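Local coordinates for protein glycine oxidase (Bacillus cereus ATCC 14579, PDB 7CYX) that probably oxidises glycine with molecular oxygen and water to glyoxylate, hydrogen peroxide and ammonium, using a bound flavin-adenine dinucleotide, at residues Q75-L80 and V86-E91; R221-Y226 and A315-E320; H110-Q115 and G143-P148. All coordinates share one frame; numbering follows the deposited sequence.

Contact 1 (Q75-L80 and V86-E91); sequences QLAAVL and VDIGYE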
loop_
_atom_site.group_PDB
_atom_site.type_symbol
_atom_site.label_atom_id
_atom_site.label_comp_id
_atom_site.label_asym_id
_atom_site.label_seq_id
_atom_site.Cartn_x
_atom_site.Cartn_y
_atom_site.Cartn_z
ATOM N N GLN A 75 5.697 6.581 15.847
ATOM C CA GLN A 75 4.647 5.883 16.633
ATOM C C GLN A 75 3.299 5.928 15.883
ATOM O O GLN A 75 2.569 4.930 15.876
ATOM C CB GLN A 75 4.568 6.433 18.066
ATOM C CG GLN A 75 3.167 6.464 18.680
ATOM C CD GLN A 75 2.419 7.766 18.452
ATOM O OE1 GLN A 75 2.978 8.862 18.556
ATOM N NE2 GLN A 75 1.127 7.666 18.151
ATOM N N LEU A 76 2.966 7.068 15.263
ATOM C CA LEU A 76 1.682 7.229 14.555
ATOM C C LEU A 76 1.528 6.134 13.497
ATOM O O LEU A 76 0.473 5.490 13.416
ATOM C CB LEU A 76 1.620 8.609 13.896
ATOM C CG LEU A 76 0.372 8.876 13.056
ATOM C CD1 LEU A 76 -0.901 8.669 13.877
ATOM C CD2 LEU A 76 0.417 10.282 12.469
ATOM N N ALA A 77 2.602 5.936 12.717
ATOM C CA ALA A 77 2.679 4.963 11.643
ATOM C C ALA A 77 2.328 3.554 12.148
ATOM O O ALA A 77 1.456 2.896 11.580
ATOM C CB ALA A 77 4.061 4.993 11.037
ATOM N N ALA A 78 3.033 3.107 13.197
ATOM C CA ALA A 78 2.867 1.772 13.807
ATOM C C ALA A 78 1.420 1.569 14.243
ATOM O O ALA A 78 0.845 0.519 13.965
ATOM C CB ALA A 78 3.797 1.593 14.987
ATOM N N VAL A 79 0.867 2.586 14.923
ATOM C CA VAL A 79 -0.512 2.587 15.430
ATOM C C VAL A 79 -1.481 2.385 14.264
ATOM O O VAL A 79 -2.368 1.556 14.349
ATOM C CB VAL A 79 -0.839 3.885 16.188
ATOM C CG1 VAL A 79 -2.342 4.075 16.366
ATOM C CG2 VAL A 79 -0.113 3.949 17.527
ATOM N N LEU A 80 -1.306 3.180 13.198
ATOM C CA LEU A 80 -2.237 3.210 12.078
ATOM C C LEU A 80 -2.215 1.851 11.361
ATOM O O LEU A 80 -3.266 1.256 11.112
ATOM C CB LEU A 80 -1.854 4.356 11.131
ATOM C CG LEU A 80 -2.157 5.779 11.613
ATOM C CD1 LEU A 80 -1.523 6.794 10.677
ATOM C CD2 LEU A 80 -3.650 6.044 11.730
ATOM N N VAL A 86 -3.443 -0.360 6.845
ATOM C CA VAL A 86 -2.755 0.504 5.897
ATOM C C VAL A 86 -1.404 0.890 6.489
ATOM O O VAL A 86 -1.377 1.428 7.572
ATOM C CB VAL A 86 -3.567 1.764 5.567
ATOM C CG1 VAL A 86 -2.746 2.743 4.747
ATOM C CG2 VAL A 86 -4.862 1.425 4.845
ATOM N N ASP A 87 -0.326 0.572 5.763
ATOM C CA ASP A 87 1.020 1.089 5.987
ATOM C C ASP A 87 1.197 2.391 5.195
ATOM O O ASP A 87 0.906 2.414 3.997
ATOM C CB ASP A 87 2.078 0.092 5.513
ATOM C CG ASP A 87 3.503 0.513 5.821
ATOM O OD1 ASP A 87 3.945 0.261 6.955
ATOM O OD2 ASP A 87 4.163 1.075 4.916
ATOM N N ILE A 88 1.635 3.445 5.883
ATOM C CA ILE A 88 1.745 4.822 5.320
ATOM C C ILE A 88 3.088 5.047 4.631
ATOM O O ILE A 88 3.331 6.154 4.211
ATOM C CB ILE A 88 1.500 5.864 6.426
ATOM C CG1 ILE A 88 2.624 5.868 7.460
ATOM C CG2 ILE A 88 0.153 5.652 7.075
ATOM C CD1 ILE A 88 2.593 7.041 8.381
ATOM N N GLY A 89 3.915 4.024 4.527
ATOM C CA GLY A 89 5.215 4.185 3.866
ATOM C C GLY A 89 6.171 5.056 4.652
ATOM O O GLY A 89 7.027 5.660 4.034
ATOM N N TYR A 90 6.046 5.111 5.971
ATOM C CA TYR A 90 6.999 5.950 6.727
ATOM C C TYR A 90 8.405 5.417 6.505
ATOM O O TYR A 90 8.647 4.246 6.709
ATOM C CB TYR A 90 6.740 5.949 8.228
ATOM C CG TYR A 90 7.757 6.770 8.968
ATOM C CD1 TYR A 90 7.929 8.106 8.675
ATOM C CD2 TYR A 90 8.580 6.207 9.921
ATOM C CE1 TYR A 90 8.869 8.874 9.329
ATOM C CE2 TYR A 90 9.525 6.961 10.589
ATOM C CZ TYR A 90 9.672 8.299 10.292
ATOM O OH TYR A 90 10.600 9.044 10.939
ATOM N N GLU A 91 9.307 6.302 6.129
ATOM C CA GLU A 91 10.702 5.917 5.848
ATOM C C GLU A 91 11.608 7.014 6.386
ATOM O O GLU A 91 11.265 8.163 6.242
ATOM C CB GLU A 91 10.882 5.815 4.340
ATOM C CG GLU A 91 12.037 4.939 3.928
ATOM C CD GLU A 91 11.802 4.181 2.643
ATOM O OE1 GLU A 91 11.100 3.175 2.689
ATOM O OE2 GLU A 91 12.323 4.606 1.616
#

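Contact 2 (R221-Y226 and A315-E320); sequences RDWGTY and APYMGE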
loop_
_atom_site.group_PDB
_atom_site.type_symbol
_atom_site.label_atom_id
_atom_site.label_comp_id
_atom_site.label_asym_id
_atom_site.label_seq_id
_atom_site.Cartn_x
_atom_site.Cartn_y
_atom_site.Cartn_z
ATOM N N ARG A 221 -13.483 38.376 5.834
ATOM C CA ARG A 221 -13.499 38.523 4.358
ATOM C C ARG A 221 -12.110 38.297 3.753
ATOM O O ARG A 221 -12.033 37.696 2.686
ATOM C CB ARG A 221 -13.942 39.960 4.070
ATOM C CG ARG A 221 -14.326 40.249 2.631
ATOM C CD ARG A 221 -14.824 41.670 2.505
ATOM N NE ARG A 221 -16.261 41.782 2.699
ATOM C CZ ARG A 221 -16.857 42.044 3.857
ATOM N NH1 ARG A 221 -16.273 42.835 4.742
ATOM N NH2 ARG A 221 -18.037 41.516 4.128
ATOM N N ASP A 222 -11.061 38.779 4.413
ATOM C CA ASP A 222 -9.675 38.674 3.899
ATOM C C ASP A 222 -9.046 37.340 4.292
ATOM O O ASP A 222 -7.941 37.077 3.862
ATOM C CB ASP A 222 -8.824 39.849 4.368
ATOM C CG ASP A 222 -9.216 41.151 3.706
ATOM O OD1 ASP A 222 -9.974 41.105 2.743
ATOM O OD2 ASP A 222 -8.758 42.190 4.173
ATOM N N TRP A 223 -9.715 36.546 5.110
ATOM C CA TRP A 223 -9.123 35.230 5.419
ATOM C C TRP A 223 -9.395 34.350 4.212
ATOM O O TRP A 223 -10.477 34.464 3.667
ATOM C CB TRP A 223 -9.766 34.644 6.668
ATOM C CG TRP A 223 -9.175 35.169 7.933
ATOM C CD1 TRP A 223 -8.621 36.392 8.129
ATOM C CD2 TRP A 223 -9.084 34.483 9.185
ATOM N NE1 TRP A 223 -8.193 36.511 9.415
ATOM C CE2 TRP A 223 -8.470 35.361 10.088
ATOM C CE3 TRP A 223 -9.450 33.215 9.625
ATOM C CZ2 TRP A 223 -8.216 35.015 11.406
ATOM C CZ3 TRP A 223 -9.203 32.875 10.929
ATOM C CH2 TRP A 223 -8.599 33.762 11.805
ATOM N N GLY A 224 -8.433 33.535 3.799
ATOM C CA GLY A 224 -8.708 32.658 2.655
ATOM C C GLY A 224 -7.524 31.833 2.210
ATOM O O GLY A 224 -6.423 32.068 2.669
ATOM N N THR A 225 -7.801 30.873 1.342
ATOM C CA THR A 225 -6.774 30.007 0.736
ATOM C C THR A 225 -6.988 30.027 -0.772
ATOM O O THR A 225 -8.092 30.294 -1.206
ATOM C CB THR A 225 -6.868 28.574 1.263
ATOM O OG1 THR A 225 -8.165 28.082 0.950
ATOM C CG2 THR A 225 -6.641 28.471 2.750
ATOM N N TYR A 226 -5.931 29.776 -1.521
ATOM C CA TYR A 226 -6.019 29.709 -2.992
ATOM C C TYR A 226 -5.090 28.596 -3.451
ATOM O O TYR A 226 -4.142 28.290 -2.753
ATOM C CB TYR A 226 -5.690 31.053 -3.637
ATOM C CG TYR A 226 -4.319 31.595 -3.349
ATOM C CD1 TYR A 226 -3.246 31.293 -4.153
ATOM C CD2 TYR A 226 -4.099 32.427 -2.273
ATOM C CE1 TYR A 226 -1.990 31.801 -3.894
ATOM C CE2 TYR A 226 -2.848 32.938 -1.992
ATOM C CZ TYR A 226 -1.788 32.627 -2.810
ATOM O OH TYR A 226 -0.559 33.128 -2.536
ATOM N N ALA A 315 0.309 31.448 6.374
ATOM C CA ALA A 315 0.403 30.508 7.497
ATOM C C ALA A 315 -0.973 29.881 7.622
ATOM O O ALA A 315 -1.938 30.577 7.426
ATOM C CB ALA A 315 0.771 31.257 8.739
ATOM N N PRO A 316 -1.098 28.595 7.966
ATOM C CA PRO A 316 -2.402 27.987 8.060
ATOM C C PRO A 316 -3.237 28.576 9.199
ATOM O O PRO A 316 -2.697 28.987 10.182
ATOM C CB PRO A 316 -2.062 26.533 8.394
ATOM C CG PRO A 316 -0.727 26.616 9.067
ATOM C CD PRO A 316 -0.009 27.704 8.316
ATOM N N TYR A 317 -4.546 28.608 8.999
ATOM C CA TYR A 317 -5.458 29.072 10.058
ATOM C C TYR A 317 -5.846 27.844 10.863
ATOM O O TYR A 317 -6.424 26.939 10.307
ATOM C CB TYR A 317 -6.706 29.699 9.455
ATOM C CG TYR A 317 -6.460 30.649 8.320
ATOM C CD1 TYR A 317 -6.420 30.192 7.026
ATOM C CD2 TYR A 317 -6.296 32.003 8.535
ATOM C CE1 TYR A 317 -6.216 31.053 5.973
ATOM C CE2 TYR A 317 -6.080 32.880 7.491
ATOM C CZ TYR A 317 -6.050 32.401 6.202
ATOM O OH TYR A 317 -5.859 33.221 5.139
ATOM N N MET A 318 -5.445 27.810 12.124
ATOM C CA MET A 318 -5.749 26.687 13.038
ATOM C C MET A 318 -6.339 27.286 14.311
ATOM O O MET A 318 -5.572 27.774 15.133
ATOM C CB MET A 318 -4.467 25.938 13.380
ATOM C CG MET A 318 -3.606 25.668 12.186
ATOM S SD MET A 318 -2.893 24.043 12.277
ATOM C CE MET A 318 -1.261 24.454 12.873
ATOM N N GLY A 319 -7.657 27.232 14.461
ATOM C CA GLY A 319 -8.264 27.889 15.605
ATOM C C GLY A 319 -9.778 27.935 15.609
ATOM O O GLY A 319 -10.454 27.483 14.689
ATOM N N GLU A 320 -10.285 28.482 16.723
ATOM C CA GLU A 320 -11.695 28.655 17.040
ATOM C C GLU A 320 -12.080 30.119 16.780
ATOM O O GLU A 320 -11.296 31.027 17.054
ATOM C CB GLU A 320 -11.919 28.251 18.498
ATOM C CG GLU A 320 -13.338 28.437 18.995
ATOM C CD GLU A 320 -13.695 27.675 20.265
ATOM O OE1 GLU A 320 -12.771 27.129 20.933
ATOM O OE2 GLU A 320 -14.907 27.595 20.561
#

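Contact 3 (H110-Q115 and G143-P148); sequences HIMDWQ and GAVYYP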
loop_
_atom_site.group_PDB
_atom_site.type_symbol
_atom_site.label_atom_id
_atom_site.label_comp_id
_atom_site.label_asym_id
_atom_site.label_seq_id
_atom_site.Cartn_x
_atom_site.Cartn_y
_atom_site.Cartn_z
ATOM N N HIS A 110 25.159 27.776 4.167
ATOM C CA HIS A 110 24.551 28.824 5.040
ATOM C C HIS A 110 23.292 28.301 5.748
ATOM O O HIS A 110 23.046 28.608 6.924
ATOM C CB HIS A 110 24.257 30.098 4.225
ATOM C CG HIS A 110 23.595 31.199 4.992
ATOM N ND1 HIS A 110 24.270 32.348 5.368
ATOM C CD2 HIS A 110 22.327 31.344 5.442
ATOM C CE1 HIS A 110 23.449 33.149 6.018
ATOM N NE2 HIS A 110 22.249 32.554 6.083
ATOM N N ILE A 111 22.482 27.521 5.028
ATOM C CA ILE A 111 21.283 26.956 5.617
ATOM C C ILE A 111 21.716 26.072 6.793
ATOM O O ILE A 111 21.235 26.238 7.912
ATOM C CB ILE A 111 20.436 26.171 4.588
ATOM C CG1 ILE A 111 20.185 26.985 3.312
ATOM C CG2 ILE A 111 19.142 25.686 5.234
ATOM C CD1 ILE A 111 18.876 26.701 2.602
ATOM N N MET A 112 22.635 25.149 6.495
ATOM C CA MET A 112 23.151 24.150 7.417
ATOM C C MET A 112 23.706 24.815 8.676
ATOM O O MET A 112 23.456 24.322 9.766
ATOM C CB MET A 112 24.270 23.326 6.773
ATOM C CG MET A 112 24.999 22.455 7.763
ATOM S SD MET A 112 26.130 21.313 6.960
ATOM C CE MET A 112 27.639 21.641 7.868
ATOM N N ASP A 113 24.442 25.921 8.507
ATOM C CA ASP A 113 25.165 26.567 9.603
ATOM C C ASP A 113 24.185 27.214 10.594
ATOM O O ASP A 113 24.437 27.179 11.804
ATOM C CB ASP A 113 26.238 27.517 9.065
ATOM C CG ASP A 113 27.437 26.787 8.468
ATOM O OD1 ASP A 113 27.490 25.537 8.574
ATOM O OD2 ASP A 113 28.304 27.461 7.886
ATOM N N TRP A 114 23.065 27.771 10.110
ATOM C CA TRP A 114 22.041 28.312 11.024
ATOM C C TRP A 114 21.220 27.168 11.626
ATOM O O TRP A 114 20.824 27.229 12.780
ATOM C CB TRP A 114 21.183 29.409 10.366
ATOM C CG TRP A 114 20.064 28.989 9.459
ATOM C CD1 TRP A 114 20.017 29.153 8.102
ATOM C CD2 TRP A 114 18.787 28.433 9.832
ATOM N NE1 TRP A 114 18.824 28.703 7.599
ATOM C CE2 TRP A 114 18.047 28.255 8.635
ATOM C CE3 TRP A 114 18.202 28.043 11.046
ATOM C CZ2 TRP A 114 16.767 27.704 8.626
ATOM C CZ3 TRP A 114 16.937 27.500 11.038
ATOM C CH2 TRP A 114 16.228 27.338 9.841
ATOM N N GLN A 115 20.988 26.117 10.841
ATOM C CA GLN A 115 20.188 24.967 11.271
ATOM C C GLN A 115 20.876 24.253 12.444
ATOM O O GLN A 115 20.239 23.886 13.445
ATOM C CB GLN A 115 20.002 24.003 10.098
ATOM C CG GLN A 115 18.550 23.651 9.817
ATOM C CD GLN A 115 18.230 23.574 8.342
ATOM O OE1 GLN A 115 17.239 24.142 7.889
ATOM N NE2 GLN A 115 19.068 22.879 7.582
ATOM N N GLY A 143 28.728 19.267 -4.069
ATOM C CA GLY A 143 28.506 19.009 -2.660
ATOM C C GLY A 143 27.041 18.766 -2.345
ATOM O O GLY A 143 26.163 18.813 -3.215
ATOM N N ALA A 144 26.775 18.531 -1.069
ATOM C CA ALA A 144 25.419 18.282 -0.609
ATOM C C ALA A 144 25.409 18.267 0.917
ATOM O O ALA A 144 26.453 18.019 1.538
ATOM C CB ALA A 144 24.914 16.966 -1.149
ATOM N N VAL A 145 24.226 18.525 1.487
ATOM C CA VAL A 145 23.994 18.426 2.902
ATOM C C VAL A 145 23.079 17.227 3.121
ATOM O O VAL A 145 22.004 17.165 2.542
ATOM C CB VAL A 145 23.393 19.714 3.490
ATOM C CG1 VAL A 145 23.017 19.558 4.954
ATOM C CG2 VAL A 145 24.336 20.890 3.342
ATOM N N TYR A 146 23.548 16.286 3.949
ATOM C CA TYR A 146 22.805 15.128 4.329
ATOM C C TYR A 146 22.223 15.336 5.733
ATOM O O TYR A 146 22.932 15.731 6.659
ATOM C CB TYR A 146 23.695 13.891 4.245
ATOM C CG TYR A 146 22.987 12.615 4.618
ATOM C CD1 TYR A 146 21.998 12.098 3.804
ATOM C CD2 TYR A 146 23.289 11.937 5.789
ATOM C CE1 TYR A 146 21.324 10.936 4.137
ATOM C CE2 TYR A 146 22.626 10.769 6.136
ATOM C CZ TYR A 146 21.639 10.268 5.306
ATOM O OH TYR A 146 20.972 9.128 5.619
ATOM N N TYR A 147 20.918 15.074 5.861
ATOM C CA TYR A 147 20.203 15.082 7.122
ATOM C C TYR A 147 19.749 13.664 7.458
ATOM O O TYR A 147 18.712 13.229 6.972
ATOM C CB TYR A 147 18.976 15.992 7.038
ATOM C CG TYR A 147 19.255 17.404 6.595
ATOM C CD1 TYR A 147 19.564 18.395 7.511
ATOM C CD2 TYR A 147 19.189 17.763 5.259
ATOM C CE1 TYR A 147 19.805 19.703 7.113
ATOM C CE2 TYR A 147 19.413 19.069 4.847
ATOM C CZ TYR A 147 19.719 20.045 5.777
ATOM O OH TYR A 147 19.945 21.334 5.384
ATOM N N PRO A 148 20.452 12.911 8.333
ATOM C CA PRO A 148 20.132 11.498 8.543
ATOM C C PRO A 148 18.738 11.240 9.133
ATOM O O PRO A 148 18.223 10.157 8.946
ATOM C CB PRO A 148 21.171 10.967 9.545
ATOM C CG PRO A 148 22.094 12.141 9.847
ATOM C CD PRO A 148 21.484 13.393 9.257
#

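Contact 1 (Q75-L80 and V86-E91)
Ala77 and Ile88 meet at the middle of this contact, where helix 73-84 is met by the loop that follows it on the way to strand 95-99. Ile88 reaches the helix with two branches. Its CD1 lies 3.7 Å from Ala77 CB, and its CG2 lies 4.1 Å from Leu80 CD1, so one side chain spans two helix residues three positions apart. The first torsion explains the fork: with chi1 at 68°, CG1 stands between the backbone N and the carbonyl carbon and carries CD1 to the alanine, while CG2 is left to meet the leucine. Leu80 and Ile88 cross at about a right angle. Farther along the loop, Tyr90 adds its CB, 4.0 Å from Ala77 CB, so the small alanine is touched by two loop residues. Leu158 and Ala161 of helix 155-168 also pack on Ile88, which places this isoleucine between two helices. Its side chain is about 8 Å from that of FAD-binding Ile338, close to the cofactor pocket.

The polar interactions lie within the loop and beyond it. Asp87 OD2 accepts from Gly89 N at 3.0 Å, an Asx turn, with the N-H coming from above the carboxylate plane, 60° out of it. Gly89 sits in this turn with positive phi (69°). The phenol of Tyr90 turns to other partners, bonding through OH with Arg70 and Glu92. At the loop's beginning, Asp87 packs on Asp87 of the second subunit.

With apolar contacts and no hydrogen bond across the two segments, the fit rests largely on the shape of the isoleucine, while the Asx turn shapes the backbone just after Ile88 and the tyrosine hydroxyl is satisfied by charged neighbours instead of by the helix it lies beside.

Contact 2 (R221-Y226 and A315-E320)
Tyr317 and Trp223 are brought into an offset stack by their first torsions: in each, CG lies anti to the carbonyl carbon and beside the backbone N, with chi1 at -45° for the tyrosine. The six-membered ring of Trp223 and the Tyr317 ring have centroids 4.9 Å apart and planes inclined by 24°. The overlap is partial. Tyr317 CD2 stands over one indole face toward its rim, 3.6 Å from Trp223 CE3, and Tyr317 CE2 lies 3.9 Å from Trp223 CG.

The hydroxyl of the same tyrosine extends to the chain just after the tryptophan. Tyr317 OH donates to Gly224 O over 2.8 Å, meeting the carbonyl at a C=O...donor angle of 127°, and Gly224 O lies in the plane of the phenol ring, at its edge. Tyr317 belongs to strand 317-318, an outermost strand of the six-stranded sheet in this FAD-dependent oxidoreductase, whereas Gly224 leads into strand 225-236 of the separate eight-stranded sheet. One tyrosine thus joins the margin of one sheet to the entrance of a strand in the other.

Thr225 CG2 also comes to the ring edge, 4.2 Å from Tyr317 CE1, while the threonine hydroxyl bonds to Gly209 O. Around the aromatic pair, His313 meets both rings at steep angles, and Leu365 of helix 360-365 packs against Trp223 and Tyr317 alike.

Contact 3 (H110-Q115 and G143-P148)
Tyr147 turns its phenol end to the Gln115 amide, their planes 68° apart; Val145 CG1 lies over one face of the ring, 3.4 Å above its plane and toward the rim. Gln115 NE2 approaches obliquely, 2.8 Å from Tyr147 OH and 3.3 Å from Tyr147 CE1. This hydrogen bond is weak, the N-H...acceptor angle being 121°. The glutamine chain bends at chi2, and the two side chains cross at about a right angle. The stronger partner of the hydroxyl is Arg97, on neighbouring strand 95-99.

Beside this polar meeting, Met112 SD faces the two methyls of Val145, lying 4.1 Å from Val145 CG1 and 4.1 Å from Val145 CG2. The sulfur is carried there by an extended stem, CG being anti to the backbone N (chi1 170°). Together these pairs set helix 102-116 against strand 143-147 of the eight-stranded mixed sheet.

Chemically, a soft thioether-to-valine contact joins the elements, while the weak, bent hydrogen bond from the glutamine amide merely supplements the arginine that holds the phenol; the guanidinium's positive charge would probably polarise that oxygen.

All three contacts are mostly buried, yet they join different elements. Contact 1 is local, a helix packed by its own succeeding loop, close to the subunit interface; contacts 2 and 3 connect parts far apart in sequence. Both of these reach the eight-stranded sheet, contact 3 through a strand next to its outermost strand 123-126, contact 2 at the start of strand 225-236, where the six-stranded sheet also comes near. Contacts 1 and 2 lie on opposite sides of the chain's centre, and contact 3 lies farther out. Chemistry changes accordingly: purely aliphatic across contact 1, an aromatic stack with a hydroxyl-to-carbonyl hydrogen bond between sheets, and sulfur with a weak amide-to-phenol hydrogen bond between helix and sheet.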